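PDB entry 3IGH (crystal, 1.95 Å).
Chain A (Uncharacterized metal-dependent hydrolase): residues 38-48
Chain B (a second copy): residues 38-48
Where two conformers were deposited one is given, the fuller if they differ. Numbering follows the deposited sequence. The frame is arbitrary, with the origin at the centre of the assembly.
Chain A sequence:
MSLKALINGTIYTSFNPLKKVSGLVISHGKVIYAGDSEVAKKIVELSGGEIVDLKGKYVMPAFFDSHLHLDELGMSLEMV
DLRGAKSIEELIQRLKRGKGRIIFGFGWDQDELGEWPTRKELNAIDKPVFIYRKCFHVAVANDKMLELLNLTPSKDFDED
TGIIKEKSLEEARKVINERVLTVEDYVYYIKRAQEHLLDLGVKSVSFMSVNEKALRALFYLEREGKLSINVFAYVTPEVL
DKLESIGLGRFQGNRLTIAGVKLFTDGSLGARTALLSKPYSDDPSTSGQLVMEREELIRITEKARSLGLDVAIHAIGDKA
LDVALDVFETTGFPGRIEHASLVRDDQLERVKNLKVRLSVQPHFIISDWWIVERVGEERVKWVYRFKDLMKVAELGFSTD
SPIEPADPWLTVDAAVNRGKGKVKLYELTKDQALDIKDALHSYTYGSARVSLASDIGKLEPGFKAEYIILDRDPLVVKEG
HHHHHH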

# COMPACT_ATOMS: atom_id res chain seq x y z
N GLU A 38 -7.00 -27.48 25.76
CA GLU A 38 -7.29 -28.76 25.11
C GLU A 38 -8.03 -28.60 23.78
O GLU A 38 -7.76 -29.34 22.83
CB GLU A 38 -8.07 -29.70 26.05
CG GLU A 38 -7.19 -30.44 27.06
CD GLU A 38 -6.17 -31.37 26.41
OE1 GLU A 38 -4.96 -31.18 26.66
OE2 GLU A 38 -6.57 -32.26 25.64
N VAL A 39 -8.96 -27.64 23.74
CA VAL A 39 -9.69 -27.31 22.51
C VAL A 39 -8.75 -26.77 21.43
O VAL A 39 -8.82 -27.18 20.27
CB VAL A 39 -10.83 -26.31 22.80
CG1 VAL A 39 -11.62 -25.99 21.53
CG2 VAL A 39 -11.76 -26.86 23.87
N ALA A 40 -7.84 -25.88 21.84
CA ALA A 40 -6.84 -25.30 20.94
C ALA A 40 -5.96 -26.38 20.30
O ALA A 40 -5.74 -26.36 19.09
CB ALA A 40 -5.98 -24.27 21.69
N LYS A 41 -5.48 -27.31 21.12
CA LYS A 41 -4.63 -28.42 20.67
C LYS A 41 -5.38 -29.34 19.71
O LYS A 41 -4.81 -29.81 18.72
CB LYS A 41 -4.09 -29.20 21.88
CG LYS A 41 -3.10 -30.34 21.53
CD LYS A 41 -2.27 -30.79 22.74
CE LYS A 41 -3.10 -31.54 23.79
NZ LYS A 41 -3.37 -32.96 23.42
N LYS A 42 -6.66 -29.56 19.99
CA LYS A 42 -7.53 -30.41 19.18
C LYS A 42 -7.74 -29.84 17.78
O LYS A 42 -7.67 -30.58 16.79
CB LYS A 42 -8.88 -30.61 19.88
CG LYS A 42 -9.74 -31.71 19.28
CD LYS A 42 -11.00 -31.96 20.11
CE LYS A 42 -10.68 -32.70 21.42
NZ LYS A 42 -11.92 -33.02 22.18
N ILE A 43 -7.99 -28.53 17.71
CA ILE A 43 -8.16 -27.81 16.45
C ILE A 43 -6.94 -28.00 15.54
O ILE A 43 -7.08 -28.38 14.37
CB ILE A 43 -8.46 -26.30 16.70
CG1 ILE A 43 -9.87 -26.12 17.28
CG2 ILE A 43 -8.35 -25.48 15.41
CD1 ILE A 43 -10.07 -24.81 18.03
N VAL A 44 -5.76 -27.79 16.10
CA VAL A 44 -4.51 -27.86 15.34
C VAL A 44 -4.10 -29.30 15.01
O VAL A 44 -3.37 -29.54 14.04
CB VAL A 44 -3.39 -27.04 16.04
CG1 VAL A 44 -2.04 -27.19 15.35
CG2 VAL A 44 -3.77 -25.57 16.07
N GLU A 45 -4.59 -30.25 15.80
CA GLU A 45 -4.38 -31.67 15.49
C GLU A 45 -5.18 -32.10 14.26
O GLU A 45 -4.65 -32.81 13.40
CB GLU A 45 -4.72 -32.55 16.70
CG GLU A 45 -3.53 -32.75 17.63
CD GLU A 45 -3.91 -33.26 19.01
OE1 GLU A 45 -5.12 -33.37 19.32
OE2 GLU A 45 -2.98 -33.55 19.80
N LEU A 46 -6.42 -31.65 14.17
CA LEU A 46 -7.30 -31.93 13.04
C LEU A 46 -6.82 -31.24 11.76
O LEU A 46 -6.79 -31.86 10.70
CB LEU A 46 -8.74 -31.50 13.35
CG LEU A 46 -9.54 -32.22 14.43
CD1 LEU A 46 -10.76 -31.40 14.81
CD2 LEU A 46 -9.95 -33.63 13.98
N SER A 47 -6.45 -29.97 11.89
CA SER A 47 -6.00 -29.15 10.76
C SER A 47 -4.61 -29.52 10.30
O SER A 47 -4.28 -29.39 9.12
CB SER A 47 -6.01 -27.67 11.14
OG SER A 47 -7.32 -27.12 11.10
N GLY A 48 -3.78 -29.97 11.24
CA GLY A 48 -2.36 -30.17 10.97
C GLY A 48 -1.63 -28.87 11.27
O GLY A 48 -2.09 -27.79 10.89
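Chain B, residues 38-48: EVAKKIVELSG

A two-fold axis between two copies of one helix makes every contact off the axis occur twice; here the helices also run nearly antiparallel. The pair in this metal-dependent hydrolase illustrates the rule. In chain B, residues 38-47 are helical, as in chain A, and G48(B) leaves the helix with positive phi. The two helices run in nearly opposite directions, with a signed crossing angle of -158° and a closest approach of 9.7 Å between axes. The register centres on I43(A) and I43(B), whose CA atoms lie 5.7 Å apart, and sets V39(A) beside L46(B).

L46(A) and L46(B) have the most surface covered, about 95 Å² each; L46(B) serves to describe both. Its side chain, chi1 m and chi2 t, is a knob among V39(A), K42(A), I43(A) and L46(A). The CB of L46(B) lies 3.9 Å from CG1 of I43(A), while its CD1 packs 3.8 Å from CD of K42(A), using the aliphatic part of that lysine, and also 3.8 Å from CD1 of L46(A). I43(A) and I43(B) come next, with 65 and 61 Å² covered: CG2 of I43(B) is 4.4 Å from CG2 of I43(A), and CD1 of I43(B) reaches within 3.4 Å of OG of S47(A). No hydrogen bond or salt bridge crosses between the stretches; interlocking side chains make the contact.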

# COMPACT_ATOMS: atom_id res chain seq x y z
N GLU B 38 -16.28 -33.96 7.04
CA GLU B 38 -16.55 -34.14 8.47
C GLU B 38 -15.49 -33.47 9.36
O GLU B 38 -15.83 -32.91 10.41
CB GLU B 38 -16.69 -35.63 8.83
CG GLU B 38 -18.07 -36.22 8.53
CD GLU B 38 -19.19 -35.55 9.32
OE1 GLU B 38 -20.13 -35.03 8.69
OE2 GLU B 38 -19.13 -35.55 10.57
N VAL B 39 -14.23 -33.55 8.93
CA VAL B 39 -13.12 -32.89 9.63
C VAL B 39 -13.28 -31.36 9.61
O VAL B 39 -13.11 -30.70 10.63
CB VAL B 39 -11.76 -33.31 9.03
CG1 VAL B 39 -10.60 -32.65 9.77
CG2 VAL B 39 -11.61 -34.82 9.06
N ALA B 40 -13.65 -30.83 8.44
CA ALA B 40 -13.89 -29.40 8.26
C ALA B 40 -14.98 -28.88 9.20
O ALA B 40 -14.80 -27.86 9.85
CB ALA B 40 -14.25 -29.09 6.80
N LYS B 41 -16.10 -29.62 9.27
CA LYS B 41 -17.23 -29.27 10.13
C LYS B 41 -16.85 -29.32 11.61
O LYS B 41 -17.27 -28.47 12.39
CB LYS B 41 -18.43 -30.20 9.84
CG LYS B 41 -19.71 -29.87 10.61
CD LYS B 41 -20.96 -30.52 9.99
CE LYS B 41 -20.99 -32.04 10.15
NZ LYS B 41 -21.42 -32.48 11.51
N LYS B 42 -16.02 -30.30 11.96
CA LYS B 42 -15.55 -30.49 13.34
C LYS B 42 -14.68 -29.33 13.81
O LYS B 42 -14.85 -28.85 14.93
CB LYS B 42 -14.77 -31.81 13.44
CG LYS B 42 -14.50 -32.26 14.87
CD LYS B 42 -13.87 -33.65 14.91
CE LYS B 42 -14.88 -34.75 14.59
NZ LYS B 42 -14.28 -36.11 14.73
N ILE B 43 -13.77 -28.89 12.94
CA ILE B 43 -12.89 -27.75 13.21
C ILE B 43 -13.71 -26.50 13.56
O ILE B 43 -13.47 -25.85 14.58
CB ILE B 43 -11.92 -27.49 12.01
CG1 ILE B 43 -10.86 -28.60 11.93
CG2 ILE B 43 -11.21 -26.14 12.14
CD1 ILE B 43 -10.22 -28.74 10.56
N VAL B 44 -14.70 -26.20 12.72
CA VAL B 44 -15.52 -25.00 12.88
C VAL B 44 -16.52 -25.11 14.04
O VAL B 44 -16.96 -24.10 14.59
CB VAL B 44 -16.19 -24.60 11.53
CG1 VAL B 44 -17.14 -23.43 11.67
CG2 VAL B 44 -15.10 -24.24 10.53
N GLU B 45 -16.86 -26.34 14.42
CA GLU B 45 -17.69 -26.57 15.60
C GLU B 45 -16.93 -26.24 16.89
O GLU B 45 -17.49 -25.60 17.79
CB GLU B 45 -18.23 -28.01 15.63
CG GLU B 45 -19.55 -28.15 14.88
CD GLU B 45 -19.91 -29.59 14.54
OE1 GLU B 45 -19.09 -30.50 14.78
OE2 GLU B 45 -21.03 -29.80 14.02
N LEU B 46 -15.67 -26.66 16.95
CA LEU B 46 -14.80 -26.39 18.09
C LEU B 46 -14.45 -24.91 18.21
O LEU B 46 -14.50 -24.34 19.31
CB LEU B 46 -13.51 -27.21 17.99
CG LEU B 46 -13.56 -28.73 18.12
CD1 LEU B 46 -12.25 -29.34 17.61
CD2 LEU B 46 -13.85 -29.18 19.55
N SER B 47 -14.12 -24.30 17.08
CA SER B 47 -13.72 -22.89 17.02
C SER B 47 -14.90 -21.95 17.18
O SER B 47 -14.75 -20.84 17.70
CB SER B 47 -13.03 -22.58 15.69
OG SER B 47 -11.69 -23.02 15.67
N GLY B 48 -16.06 -22.39 16.71
CA GLY B 48 -17.23 -21.51 16.63
C GLY B 48 -17.21 -20.83 15.27
O GLY B 48 -16.16 -20.36 14.81